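Local atomic coordinates of Serine/threonine-protein kinase Tel1 (PDB entry 6SKY), a protein that probably acts as a DNA-damage-sensing serine/threonine kinase of the ATM subfamily, phosphorylating [ST]-Q sites, including one on histone H2A, to activate checkpoint signalling. Residues S2246-L2249 with S2250-Y2254; N2420-P2423 with T2424-A2428; I2450-V2453 with Y2454-V2458; N2501-S2504 with S2505-P2508; I2555-P2558 with T2559-I2562. All coordinates share one frame; numbering follows the deposited sequence.

Overall arrangement
Contacts 1 to 3 lie in the helical FAT region, contact 4 starts a later helix and contact 5 forms a turn near the kinase nucleotide pocket. Contact 1 stands apart, its nearest atoms about 19 Å from those of contact 2. Contacts 2 and 3 pack together, their centres 10 Å apart: F2427 CB meets I2456 CD1 at 3.6 Å. Contacts 3 and 4 touch through V2458 O and V2503 CG2 at 3.6 Å, their centres 14 Å apart. Contact 5 approaches contact 4 to about 6 Å between nearest atoms without touching. The T2559 side chain of contact 5 is about 9 Å from the bound nucleotide analogue and touches the pocket residue E2662.

Contact 1 (S2246-L2249 with S2250-Y2254); sequences SDLL and SKIGY
S2250, K2251, I2252 and G2253 each give their backbone N-H to the carbonyl four residues earlier, on S2246, D2247, L2248 and L2249, with N to O distances between 2.9 and 3.0 Å. The bond from I2252 N to L2248 O is fairly straight, with 167° at the hydrogen. On one flank of this helix turn L2248 and I2252 lie one above the other: L2248 CD1 reaches along the axis to I2252 CD1 at 4.2 Å. L2248 gets there because CG stands anti to the backbone N (chi1 173°), which swings the isobutyl group toward the next turn. S2250 instead folds back on the preceding turn. Its chi1 of 68° sets OG between the backbone N and the carbonyl carbon and places it 3.2 Å from D2247 O and equally near S2246 O, within the buried part of the helix. D2247 and K2251 share a more open flank; their opposite charges may attract weakly, but D2247 OD1 and K2251 NZ are 6.7 Å apart. The amine has a weak bond to N2212, and S2246 OG bonds to E2287. L2248 and I2252 face helix 2220-2232, while L2249 packs on P2274 of helix 2264-2279. A regular alpha-helix with apolar side chains packed on helices 2220-2232 and 2264-2279 is characteristic of the alpha-solenoid, TPR-like FAT domain.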
loop_
_atom_site.group_PDB
_atom_site.type_symbol
_atom_site.label_atom_id
_atom_site.label_comp_id
_atom_site.label_asym_id
_atom_site.label_seq_id
_atom_site.Cartn_x
_atom_site.Cartn_y
_atom_site.Cartn_z
ATOM N N SER A 2246 11.639 -16.077 -26.828
ATOM C CA SER A 2246 10.347 -15.456 -27.070
ATOM C C SER A 2246 9.584 -15.214 -25.783
ATOM O O SER A 2246 8.895 -14.201 -25.666
ATOM C CB SER A 2246 9.513 -16.308 -28.014
ATOM O OG SER A 2246 9.021 -17.445 -27.348
ATOM N N ASP A 2247 9.707 -16.094 -24.793
ATOM C CA ASP A 2247 9.051 -15.808 -23.526
ATOM C C ASP A 2247 9.766 -14.699 -22.774
ATOM O O ASP A 2247 9.115 -13.889 -22.113
ATOM C CB ASP A 2247 8.947 -17.071 -22.677
ATOM C CG ASP A 2247 10.217 -17.393 -21.937
ATOM O OD1 ASP A 2247 10.463 -16.797 -20.870
ATOM O OD2 ASP A 2247 10.967 -18.266 -22.412
ATOM N N LEU A 2248 11.087 -14.611 -22.899
ATOM C CA LEU A 2248 11.806 -13.474 -22.341
ATOM C C LEU A 2248 11.388 -12.178 -23.016
ATOM O O LEU A 2248 11.141 -11.168 -22.349
ATOM C CB LEU A 2248 13.309 -13.692 -22.479
ATOM C CG LEU A 2248 14.220 -12.531 -22.099
ATOM C CD1 LEU A 2248 14.046 -12.162 -20.663
ATOM C CD2 LEU A 2248 15.642 -12.893 -22.372
ATOM N N LEU A 2249 11.298 -12.185 -24.345
ATOM C CA LEU A 2249 10.924 -10.972 -25.059
ATOM C C LEU A 2249 9.508 -10.543 -24.726
ATOM O O LEU A 2249 9.241 -9.352 -24.554
ATOM C CB LEU A 2249 11.073 -11.174 -26.557
ATOM C CG LEU A 2249 12.486 -11.037 -27.096
ATOM C CD1 LEU A 2249 12.466 -11.204 -28.575
ATOM C CD2 LEU A 2249 13.046 -9.700 -26.733
ATOM N N SER A 2250 8.581 -11.491 -24.620
ATOM C CA SER A 2250 7.213 -11.115 -24.302
ATOM C C SER A 2250 7.074 -10.686 -22.848
ATOM O O SER A 2250 6.236 -9.838 -22.536
ATOM C CB SER A 2250 6.267 -12.259 -24.627
ATOM O OG SER A 2250 6.471 -13.344 -23.759
ATOM N N LYS A 2251 7.902 -11.218 -21.954
ATOM C CA LYS A 2251 7.918 -10.727 -20.582
ATOM C C LYS A 2251 8.408 -9.288 -20.512
ATOM O O LYS A 2251 7.819 -8.459 -19.807
ATOM C CB LYS A 2251 8.797 -11.634 -19.738
ATOM C CG LYS A 2251 8.623 -11.498 -18.266
ATOM C CD LYS A 2251 9.577 -12.425 -17.586
ATOM C CE LYS A 2251 9.330 -12.479 -16.111
ATOM N NZ LYS A 2251 8.022 -13.102 -15.816
ATOM N N ILE A 2252 9.483 -8.971 -21.235
ATOM C CA ILE A 2252 9.946 -7.589 -21.292
ATOM C C ILE A 2252 8.870 -6.691 -21.874
ATOM O O ILE A 2252 8.641 -5.585 -21.384
ATOM C CB ILE A 2252 11.249 -7.469 -22.102
ATOM C CG1 ILE A 2252 12.343 -8.355 -21.540
ATOM C CG2 ILE A 2252 11.730 -6.057 -22.076
ATOM C CD1 ILE A 2252 13.560 -8.350 -22.374
ATOM N N GLY A 2253 8.206 -7.139 -22.936
ATOM C CA GLY A 2253 7.172 -6.320 -23.546
ATOM C C GLY A 2253 6.014 -6.044 -22.614
ATOM O O GLY A 2253 5.519 -4.919 -22.541
ATOM N N TYR A 2254 5.573 -7.059 -21.878
ATOM C CA TYR A 2254 4.493 -6.866 -20.922
ATOM C C TYR A 2254 4.892 -5.887 -19.830
ATOM O O TYR A 2254 4.127 -4.980 -19.482
ATOM C CB TYR A 2254 4.093 -8.207 -20.318
ATOM C CG TYR A 2254 3.255 -8.067 -19.087
ATOM C CD1 TYR A 2254 3.808 -8.217 -17.835
ATOM C CD2 TYR A 2254 1.916 -7.762 -19.177
ATOM C CE1 TYR A 2254 3.059 -8.071 -16.718
ATOM C CE2 TYR A 2254 1.156 -7.616 -18.059
ATOM C CZ TYR A 2254 1.733 -7.773 -16.831
ATOM O OH TYR A 2254 0.980 -7.629 -15.696
#

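Contact 2 (N2420-P2423 with T2424-A2428); sequences NKVP and TRKFA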
loop_
_atom_site.group_PDB
_atom_site.type_symbol
_atom_site.label_atom_id
_atom_site.label_comp_id
_atom_site.label_asym_id
_atom_site.label_seq_id
_atom_site.Cartn_x
_atom_site.Cartn_y
_atom_site.Cartn_z
ATOM N N ASN A 2420 -11.175 -22.234 -38.617
ATOM C CA ASN A 2420 -11.353 -23.680 -38.640
ATOM C C ASN A 2420 -10.316 -24.438 -37.831
ATOM O O ASN A 2420 -10.347 -25.670 -37.827
ATOM C CB ASN A 2420 -11.336 -24.188 -40.076
ATOM C CG ASN A 2420 -12.555 -23.772 -40.840
ATOM O OD1 ASN A 2420 -13.619 -24.363 -40.692
ATOM N ND2 ASN A 2420 -12.415 -22.744 -41.662
ATOM N N LYS A 2421 -9.411 -23.752 -37.148
ATOM C CA LYS A 2421 -8.367 -24.412 -36.385
ATOM C C LYS A 2421 -8.620 -24.374 -34.893
ATOM O O LYS A 2421 -7.864 -24.983 -34.135
ATOM C CB LYS A 2421 -7.017 -23.783 -36.703
ATOM C CG LYS A 2421 -6.674 -23.892 -38.164
ATOM C CD LYS A 2421 -5.531 -22.994 -38.547
ATOM C CE LYS A 2421 -5.385 -22.962 -40.050
ATOM N NZ LYS A 2421 -4.189 -22.193 -40.468
ATOM N N VAL A 2422 -9.664 -23.685 -34.455
ATOM C CA VAL A 2422 -10.026 -23.647 -33.046
ATOM C C VAL A 2422 -10.891 -24.861 -32.746
ATOM O O VAL A 2422 -11.807 -25.168 -33.519
ATOM C CB VAL A 2422 -10.759 -22.346 -32.697
ATOM C CG1 VAL A 2422 -10.888 -22.205 -31.207
ATOM C CG2 VAL A 2422 -10.032 -21.172 -33.275
ATOM N N PRO A 2423 -10.635 -25.590 -31.667
ATOM C CA PRO A 2423 -11.581 -26.620 -31.241
ATOM C C PRO A 2423 -12.929 -25.999 -30.917
ATOM O O PRO A 2423 -13.010 -24.934 -30.309
ATOM C CB PRO A 2423 -10.922 -27.206 -29.992
ATOM C CG PRO A 2423 -9.507 -26.841 -30.107
ATOM C CD PRO A 2423 -9.450 -25.544 -30.803
ATOM N N THR A 2424 -14.000 -26.673 -31.324
ATOM C CA THR A 2424 -15.318 -26.110 -31.079
ATOM C C THR A 2424 -15.732 -26.188 -29.622
ATOM O O THR A 2424 -16.771 -25.634 -29.269
ATOM C CB THR A 2424 -16.363 -26.800 -31.944
ATOM O OG1 THR A 2424 -16.162 -28.212 -31.896
ATOM C CG2 THR A 2424 -16.241 -26.337 -33.366
ATOM N N ARG A 2425 -14.960 -26.852 -28.770
ATOM C CA ARG A 2425 -15.294 -26.869 -27.356
ATOM C C ARG A 2425 -15.024 -25.537 -26.682
ATOM O O ARG A 2425 -15.435 -25.350 -25.534
ATOM C CB ARG A 2425 -14.516 -27.966 -26.643
ATOM C CG ARG A 2425 -13.044 -27.709 -26.574
ATOM C CD ARG A 2425 -12.342 -28.753 -25.759
ATOM N NE ARG A 2425 -10.972 -28.358 -25.461
ATOM C CZ ARG A 2425 -9.933 -28.627 -26.240
ATOM N NH1 ARG A 2425 -8.724 -28.228 -25.890
ATOM N NH2 ARG A 2425 -10.101 -29.293 -27.369
ATOM N N LYS A 2426 -14.341 -24.617 -27.359
ATOM C CA LYS A 2426 -14.122 -23.289 -26.813
ATOM C C LYS A 2426 -15.351 -22.411 -26.965
ATOM O O LYS A 2426 -15.553 -21.492 -26.168
ATOM C CB LYS A 2426 -12.937 -22.630 -27.502
ATOM C CG LYS A 2426 -11.742 -23.517 -27.672
ATOM C CD LYS A 2426 -10.894 -23.541 -26.441
ATOM C CE LYS A 2426 -9.556 -24.154 -26.756
ATOM N NZ LYS A 2426 -8.604 -23.980 -25.646
ATOM N N PHE A 2427 -16.173 -22.674 -27.972
ATOM C CA PHE A 2427 -17.390 -21.923 -28.220
ATOM C C PHE A 2427 -18.637 -22.632 -27.728
ATOM O O PHE A 2427 -19.734 -22.109 -27.904
ATOM C CB PHE A 2427 -17.543 -21.644 -29.712
ATOM C CG PHE A 2427 -16.343 -21.036 -30.340
ATOM C CD1 PHE A 2427 -16.062 -19.702 -30.166
ATOM C CD2 PHE A 2427 -15.504 -21.790 -31.123
ATOM C CE1 PHE A 2427 -14.960 -19.141 -30.743
ATOM C CE2 PHE A 2427 -14.402 -21.227 -31.703
ATOM C CZ PHE A 2427 -14.131 -19.905 -31.514
ATOM N N ALA A 2428 -18.499 -23.806 -27.119
ATOM C CA ALA A 2428 -19.664 -24.634 -26.851
ATOM C C ALA A 2428 -20.599 -24.001 -25.837
ATOM O O ALA A 2428 -21.813 -24.216 -25.903
ATOM C CB ALA A 2428 -19.225 -26.012 -26.372
#
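V2422 and F2427 form the tight part of this turn: V2422 CG1 comes within 3.7 Å of CE2 of the phenyl ring, the two side chains crossing at about a right angle. The same methyl also touches K2426 CG at 3.9 Å. A chi1 of -169° turns V2422 CG1 away from its own N and carries it to the ring and to K2426 CG. The backbone closes through one long bond, K2426 N to P2423 O at 3.3 Å, nearly straight at the hydrogen but with the donor above the carbonyl plane. The looser side is formed by P2423 and R2425, both partly exposed. R2425 NH2 lies 3.5 Å from P2423 CB, the two side chains meeting obliquely, while NH1 makes a salt bridge to D2389. Shortening R2425 to an alanine would remove the NH2 contact on P2423 CB and CG and would probably leave D2389 without this salt-bridge partner. K2426 bends at chi2 to send NZ to D2392, and T2424 OG1 bonds to D2459. The loop links helix 2409-2418 to helix 2431-2434; V2422 rests on L2382 and L2385 of helix 2348-2387, and F2427 wedges between helix 2394-2404 and helix 2444-2459.

Contact 3 (I2450-V2453 with Y2454-V2458); sequences IDLV and YRICV
D2451 and R2455 pair one turn apart, in a long salt bridge of 3.7 Å from OD2 to NE. The carboxylate oxygen comes to the guanidinium edge, near its plane, yet the two flat groups are turned 46° apart. A bend at chi3 (-64°) folds the arginine back over the preceding turn, and its NH1 lies 3.6 Å from L2452 CD1. On the buried flank L2452 CG meets I2456 CD1 at 4.1 Å, and V2453 CG1 lies 4.2 Å from C2457 SG. Y2454 receives V2458 CG2 over one ring face, offset toward the rim. All these pairs but L2452 with R2455 follow the i to i+4 spacing of an alpha-helix, here helix 2444-2459 of the FAT region, whose main-chain bonds include I2456 N to L2452 O at 3.0 Å. With a leucine in place of R2455, D2451 is likely to lose its cationic mate, and the guanidinium's contact with L2452 CD1 would go as well. Further out, T2424 touches R2455, and F2427 packs on both L2452 and I2456. L2434 of helix 2431-2434 backs L2452, V2453 and I2456, while I2468 of helix 2461-2472 meets V2453 and C2457. I2493 of helix 2483-2497 packs on I2450 and V2453, and A2496 touches Y2454.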
loop_
_atom_site.group_PDB
_atom_site.type_symbol
_atom_site.label_atom_id
_atom_site.label_comp_id
_atom_site.label_asym_id
_atom_site.label_seq_id
_atom_site.Cartn_x
_atom_site.Cartn_y
_atom_site.Cartn_z
ATOM N N ILE A 2450 -23.121 -19.637 -39.467
ATOM C CA ILE A 2450 -23.922 -20.845 -39.601
ATOM C C ILE A 2450 -23.034 -22.080 -39.609
ATOM O O ILE A 2450 -23.377 -23.111 -39.024
ATOM C CB ILE A 2450 -24.794 -20.747 -40.860
ATOM C CG1 ILE A 2450 -26.005 -19.871 -40.562
ATOM C CG2 ILE A 2450 -25.215 -22.112 -41.334
ATOM C CD1 ILE A 2450 -26.852 -19.580 -41.755
ATOM N N ASP A 2451 -21.862 -21.985 -40.233
ATOM C CA ASP A 2451 -20.951 -23.120 -40.250
ATOM C C ASP A 2451 -20.381 -23.390 -38.867
ATOM O O ASP A 2451 -20.237 -24.548 -38.465
ATOM C CB ASP A 2451 -19.836 -22.870 -41.256
ATOM C CG ASP A 2451 -18.972 -24.084 -41.478
ATOM O OD1 ASP A 2451 -19.528 -25.164 -41.756
ATOM O OD2 ASP A 2451 -17.734 -23.961 -41.389
ATOM N N LEU A 2452 -20.070 -22.337 -38.113
ATOM C CA LEU A 2452 -19.583 -22.528 -36.754
ATOM C C LEU A 2452 -20.646 -23.156 -35.866
ATOM O O LEU A 2452 -20.352 -24.073 -35.092
ATOM C CB LEU A 2452 -19.126 -21.196 -36.174
ATOM C CG LEU A 2452 -18.686 -21.184 -34.717
ATOM C CD1 LEU A 2452 -17.352 -21.852 -34.578
ATOM C CD2 LEU A 2452 -18.626 -19.777 -34.209
ATOM N N VAL A 2453 -21.886 -22.671 -35.949
ATOM C CA VAL A 2453 -22.958 -23.244 -35.141
ATOM C C VAL A 2453 -23.189 -24.701 -35.515
ATOM O O VAL A 2453 -23.387 -25.559 -34.647
ATOM C CB VAL A 2453 -24.238 -22.406 -35.290
ATOM C CG1 VAL A 2453 -25.419 -23.144 -34.739
ATOM C CG2 VAL A 2453 -24.082 -21.094 -34.583
ATOM N N TYR A 2454 -23.149 -25.006 -36.809
ATOM C CA TYR A 2454 -23.292 -26.381 -37.267
ATOM C C TYR A 2454 -22.209 -27.280 -36.686
ATOM O O TYR A 2454 -22.495 -28.370 -36.180
ATOM C CB TYR A 2454 -23.256 -26.396 -38.791
ATOM C CG TYR A 2454 -23.360 -27.755 -39.410
ATOM C CD1 TYR A 2454 -24.584 -28.353 -39.599
ATOM C CD2 TYR A 2454 -22.230 -28.432 -39.823
ATOM C CE1 TYR A 2454 -24.680 -29.591 -40.165
ATOM C CE2 TYR A 2454 -22.318 -29.668 -40.390
ATOM C CZ TYR A 2454 -23.545 -30.243 -40.560
ATOM O OH TYR A 2454 -23.636 -31.485 -41.132
ATOM N N ARG A 2455 -20.951 -26.842 -36.750
ATOM C CA ARG A 2455 -19.865 -27.666 -36.234
ATOM C C ARG A 2455 -19.942 -27.839 -34.727
ATOM O O ARG A 2455 -19.596 -28.906 -34.212
ATOM C CB ARG A 2455 -18.523 -27.071 -36.637
ATOM C CG ARG A 2455 -18.243 -27.209 -38.107
ATOM C CD ARG A 2455 -16.835 -26.798 -38.459
ATOM N NE ARG A 2455 -16.593 -25.387 -38.201
ATOM C CZ ARG A 2455 -15.761 -24.933 -37.277
ATOM N NH1 ARG A 2455 -15.604 -23.634 -37.111
ATOM N NH2 ARG A 2455 -15.077 -25.779 -36.527
ATOM N N ILE A 2456 -20.396 -26.820 -33.996
ATOM C CA ILE A 2456 -20.579 -26.997 -32.559
ATOM C C ILE A 2456 -21.656 -28.031 -32.283
ATOM O O ILE A 2456 -21.491 -28.900 -31.423
ATOM C CB ILE A 2456 -20.913 -25.665 -31.875
ATOM C CG1 ILE A 2456 -19.754 -24.693 -31.993
ATOM C CG2 ILE A 2456 -21.221 -25.901 -30.422
ATOM C CD1 ILE A 2456 -20.105 -23.323 -31.545
ATOM N N CYS A 2457 -22.779 -27.958 -32.997
ATOM C CA CYS A 2457 -23.844 -28.926 -32.762
ATOM C C CYS A 2457 -23.463 -30.328 -33.199
ATOM O O CYS A 2457 -24.054 -31.292 -32.714
ATOM C CB CYS A 2457 -25.120 -28.500 -33.476
ATOM S SG CYS A 2457 -25.777 -26.946 -32.905
ATOM N N VAL A 2458 -22.499 -30.469 -34.103
ATOM C CA VAL A 2458 -22.074 -31.807 -34.504
ATOM C C VAL A 2458 -21.067 -32.386 -33.518
ATOM O O VAL A 2458 -21.137 -33.568 -33.175
ATOM C CB VAL A 2458 -21.518 -31.781 -35.933
ATOM C CG1 VAL A 2458 -20.884 -33.092 -36.264
ATOM C CG2 VAL A 2458 -22.618 -31.507 -36.896
#

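Contact 4 (N2501-S2504 with S2505-P2508); sequences NKVS and SIWP
V2503 and I2506 make the main apolar pair, with V2503 CG1 3.9 Å from I2506 CB and the two side chains crossing at about a right angle. The same methyl reaches W2507, 4.0 Å from its backbone N and 4.3 Å from its CB. V2503 can serve both because its CG1 branch is trans to N (chi1 -179°), which directs it into the bend of the chain. Of the tryptophan side chain, CB is what V2503 meets; the indole leads away.

A second kind of contact sets a carbonyl against a proline ring. S2504 O lies against P2508, with CD at 3.1 Å and CG at 3.3 Å. Proline has no N-H, so the i to i+4 bond that a helix turn could make at this position is absent, and the oxygen meets ring carbons in its stead. No hydrogen bond joins 2501-2504 to 2505-2508; between them the contact is van der Waals. A proline in the first turn of a helix is a common choice, since the leading amides of a helix need no partner within it, and P2508 fits as the second residue of helix 2507-2522.

S2505 is exposed, whereas V2503, I2506 and W2507 pack on helix 2461-2472: M2465 touches all three, and Y2462 touches I2506. W2507 also meets R2473 and S2498. The contact lies where the loop after helix 2483-2497 enters helix 2507-2522, packed on helix 2461-2472.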
loop_
_atom_site.group_PDB
_atom_site.type_symbol
_atom_site.label_atom_id
_atom_site.label_comp_id
_atom_site.label_asym_id
_atom_site.label_seq_id
_atom_site.Cartn_x
_atom_site.Cartn_y
_atom_site.Cartn_z
ATOM N N ASN A 2501 -23.891 -38.277 -40.607
ATOM C CA ASN A 2501 -23.770 -39.589 -39.988
ATOM C C ASN A 2501 -23.377 -39.520 -38.524
ATOM O O ASN A 2501 -23.726 -40.422 -37.758
ATOM C CB ASN A 2501 -22.754 -40.423 -40.758
ATOM C CG ASN A 2501 -22.952 -40.326 -42.248
ATOM O OD1 ASN A 2501 -22.014 -40.053 -42.997
ATOM N ND2 ASN A 2501 -24.186 -40.531 -42.690
ATOM N N LYS A 2502 -22.647 -38.483 -38.118
ATOM C CA LYS A 2502 -22.234 -38.385 -36.723
ATOM C C LYS A 2502 -23.431 -38.171 -35.815
ATOM O O LYS A 2502 -23.575 -38.849 -34.793
ATOM C CB LYS A 2502 -21.225 -37.258 -36.548
ATOM C CG LYS A 2502 -20.018 -37.383 -37.432
ATOM C CD LYS A 2502 -18.932 -36.432 -36.985
ATOM C CE LYS A 2502 -17.664 -36.599 -37.797
ATOM N NZ LYS A 2502 -16.591 -35.702 -37.291
ATOM N N VAL A 2503 -24.294 -37.226 -36.168
ATOM C CA VAL A 2503 -25.475 -36.933 -35.372
ATOM C C VAL A 2503 -26.707 -37.222 -36.216
ATOM O O VAL A 2503 -27.270 -36.327 -36.852
ATOM C CB VAL A 2503 -25.457 -35.475 -34.880
ATOM C CG1 VAL A 2503 -26.664 -35.193 -34.048
ATOM C CG2 VAL A 2503 -24.217 -35.222 -34.065
ATOM N N SER A 2504 -27.142 -38.476 -36.205
ATOM C CA SER A 2504 -28.340 -38.902 -36.906
ATOM C C SER A 2504 -29.255 -39.739 -36.047
ATOM O O SER A 2504 -30.439 -39.850 -36.371
ATOM C CB SER A 2504 -27.986 -39.698 -38.168
ATOM O OG SER A 2504 -27.712 -38.838 -39.254
ATOM N N SER A 2505 -28.751 -40.343 -34.982
ATOM C CA SER A 2505 -29.571 -40.998 -33.984
ATOM C C SER A 2505 -29.747 -40.149 -32.738
ATOM O O SER A 2505 -30.414 -40.585 -31.797
ATOM C CB SER A 2505 -28.959 -42.343 -33.604
ATOM O OG SER A 2505 -27.759 -42.156 -32.874
ATOM N N ILE A 2506 -29.158 -38.958 -32.700
ATOM C CA ILE A 2506 -29.284 -38.060 -31.567
ATOM C C ILE A 2506 -30.266 -36.937 -31.853
ATOM O O ILE A 2506 -30.982 -36.495 -30.956
ATOM C CB ILE A 2506 -27.911 -37.491 -31.156
ATOM C CG1 ILE A 2506 -26.856 -38.588 -31.155
ATOM C CG2 ILE A 2506 -27.991 -36.876 -29.787
ATOM C CD1 ILE A 2506 -25.516 -38.122 -30.677
ATOM N N TRP A 2507 -30.318 -36.463 -33.083
ATOM C CA TRP A 2507 -31.224 -35.368 -33.392
ATOM C C TRP A 2507 -32.682 -35.822 -33.388
ATOM O O TRP A 2507 -33.532 -35.100 -32.858
ATOM C CB TRP A 2507 -30.858 -34.718 -34.728
ATOM C CG TRP A 2507 -31.887 -33.761 -35.216
ATOM C CD1 TRP A 2507 -32.691 -33.922 -36.286
ATOM C CD2 TRP A 2507 -32.240 -32.500 -34.638
ATOM N NE1 TRP A 2507 -33.521 -32.844 -36.428
ATOM C CE2 TRP A 2507 -33.262 -31.956 -35.422
ATOM C CE3 TRP A 2507 -31.790 -31.783 -33.535
ATOM C CZ2 TRP A 2507 -33.838 -30.731 -35.141
ATOM C CZ3 TRP A 2507 -32.363 -30.571 -33.261
ATOM C CH2 TRP A 2507 -33.376 -30.055 -34.057
ATOM N N PRO A 2508 -33.033 -36.981 -33.962
ATOM C CA PRO A 2508 -34.433 -37.419 -33.861
ATOM C C PRO A 2508 -34.879 -37.697 -32.440
ATOM O O PRO A 2508 -36.041 -37.438 -32.097
ATOM C CB PRO A 2508 -34.456 -38.682 -34.721
ATOM C CG PRO A 2508 -33.381 -38.481 -35.681
ATOM C CD PRO A 2508 -32.297 -37.820 -34.920
#

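Contact 5 (I2555-P2558 with T2559-I2562); sequences IPPP and TLQI
P2557 and L2560 lie side by side and point the same way, flank to flank, with CB to CB at 4.1 Å. Farther along, P2557 CD meets L2560 CD2 at 4.2 Å. A chi1 of 168° extends the leucine away from its own N and alongside P2557. A type I beta turn from P2557 to L2560 brings them together, P2558 and T2559 being its central residues. L2560 N closes it on P2557 O at 3.0 Å, straight at the hydrogen (164°) but with the donor well above the carbonyl plane. Beyond the turn P2556 CG meets I2562 CD1 at 4.3 Å, a looser touch between the outer arms. Y2605 of strand 2604-2611 covers P2557 and L2560, and Y2462 of helix 2461-2472 touches both P2556 and I2562. T2559 lies on Q2607, L2660 and E2662, the last a residue of the nucleotide pocket. L2560 O and I2562 O accept bonds from K2650 and H2463. Three successive prolines offer no N-H and restrict phi, which probably makes the approach to the turn rather rigid; between the two segments one hydrogen bond, from L2560 N, accompanies the apolar contacts.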
loop_
_atom_site.group_PDB
_atom_site.type_symbol
_atom_site.label_atom_id
_atom_site.label_comp_id
_atom_site.label_asym_id
_atom_site.label_seq_id
_atom_site.Cartn_x
_atom_site.Cartn_y
_atom_site.Cartn_z
ATOM N N ILE A 2555 -32.265 -40.693 -24.232
ATOM C CA ILE A 2555 -31.439 -39.487 -24.176
ATOM C C ILE A 2555 -30.966 -39.297 -22.748
ATOM O O ILE A 2555 -31.525 -39.884 -21.813
ATOM C CB ILE A 2555 -32.215 -38.240 -24.627
ATOM C CG1 ILE A 2555 -33.406 -38.023 -23.705
ATOM C CG2 ILE A 2555 -32.660 -38.371 -26.048
ATOM C CD1 ILE A 2555 -33.931 -36.647 -23.740
ATOM N N PRO A 2556 -29.939 -38.481 -22.541
ATOM C CA PRO A 2556 -29.602 -38.078 -21.190
ATOM C C PRO A 2556 -30.703 -37.207 -20.624
ATOM O O PRO A 2556 -31.465 -36.600 -21.387
ATOM C CB PRO A 2556 -28.299 -37.292 -21.369
ATOM C CG PRO A 2556 -28.327 -36.851 -22.745
ATOM C CD PRO A 2556 -28.974 -37.940 -23.509
ATOM N N PRO A 2557 -30.847 -37.142 -19.308
ATOM C CA PRO A 2557 -31.856 -36.271 -18.725
ATOM C C PRO A 2557 -31.615 -34.836 -19.147
ATOM O O PRO A 2557 -30.486 -34.335 -19.052
ATOM C CB PRO A 2557 -31.651 -36.455 -17.219
ATOM C CG PRO A 2557 -30.960 -37.748 -17.105
ATOM C CD PRO A 2557 -30.081 -37.854 -18.280
ATOM N N PRO A 2558 -32.636 -34.148 -19.648
ATOM C CA PRO A 2558 -32.399 -32.825 -20.232
ATOM C C PRO A 2558 -31.913 -31.804 -19.233
ATOM O O PRO A 2558 -31.343 -30.789 -19.640
ATOM C CB PRO A 2558 -33.768 -32.445 -20.799
ATOM C CG PRO A 2558 -34.534 -33.701 -20.837
ATOM C CD PRO A 2558 -34.051 -34.520 -19.707
ATOM N N THR A 2559 -32.102 -32.044 -17.940
ATOM C CA THR A 2559 -31.695 -31.124 -16.892
ATOM C C THR A 2559 -30.398 -31.539 -16.223
ATOM O O THR A 2559 -30.048 -30.987 -15.181
ATOM C CB THR A 2559 -32.794 -31.010 -15.849
ATOM O OG1 THR A 2559 -33.008 -32.292 -15.253
ATOM C CG2 THR A 2559 -34.066 -30.551 -16.489
ATOM N N LEU A 2560 -29.685 -32.498 -16.788
ATOM C CA LEU A 2560 -28.389 -32.904 -16.273
ATOM C C LEU A 2560 -27.308 -32.022 -16.872
ATOM O O LEU A 2560 -27.286 -31.796 -18.084
ATOM C CB LEU A 2560 -28.118 -34.369 -16.607
ATOM C CG LEU A 2560 -26.699 -34.866 -16.379
ATOM C CD1 LEU A 2560 -26.440 -35.021 -14.907
ATOM C CD2 LEU A 2560 -26.478 -36.163 -17.103
ATOM N N GLN A 2561 -26.410 -31.530 -16.027
ATOM C CA GLN A 2561 -25.313 -30.684 -16.475
ATOM C C GLN A 2561 -24.187 -31.565 -16.993
ATOM O O GLN A 2561 -23.561 -32.301 -16.227
ATOM C CB GLN A 2561 -24.831 -29.795 -15.337
ATOM C CG GLN A 2561 -25.957 -29.179 -14.537
ATOM C CD GLN A 2561 -25.490 -28.061 -13.637
ATOM O OE1 GLN A 2561 -25.759 -28.059 -12.442
ATOM N NE2 GLN A 2561 -24.792 -27.096 -14.213
ATOM N N ILE A 2562 -23.929 -31.492 -18.291
ATOM C CA ILE A 2562 -22.906 -32.292 -18.945
ATOM C C ILE A 2562 -21.680 -31.420 -19.157
ATOM O O ILE A 2562 -21.776 -30.335 -19.737
ATOM C CB ILE A 2562 -23.414 -32.851 -20.284
ATOM C CG1 ILE A 2562 -24.704 -33.632 -20.084
ATOM C CG2 ILE A 2562 -22.377 -33.730 -20.926
ATOM C CD1 ILE A 2562 -25.279 -34.158 -21.359
#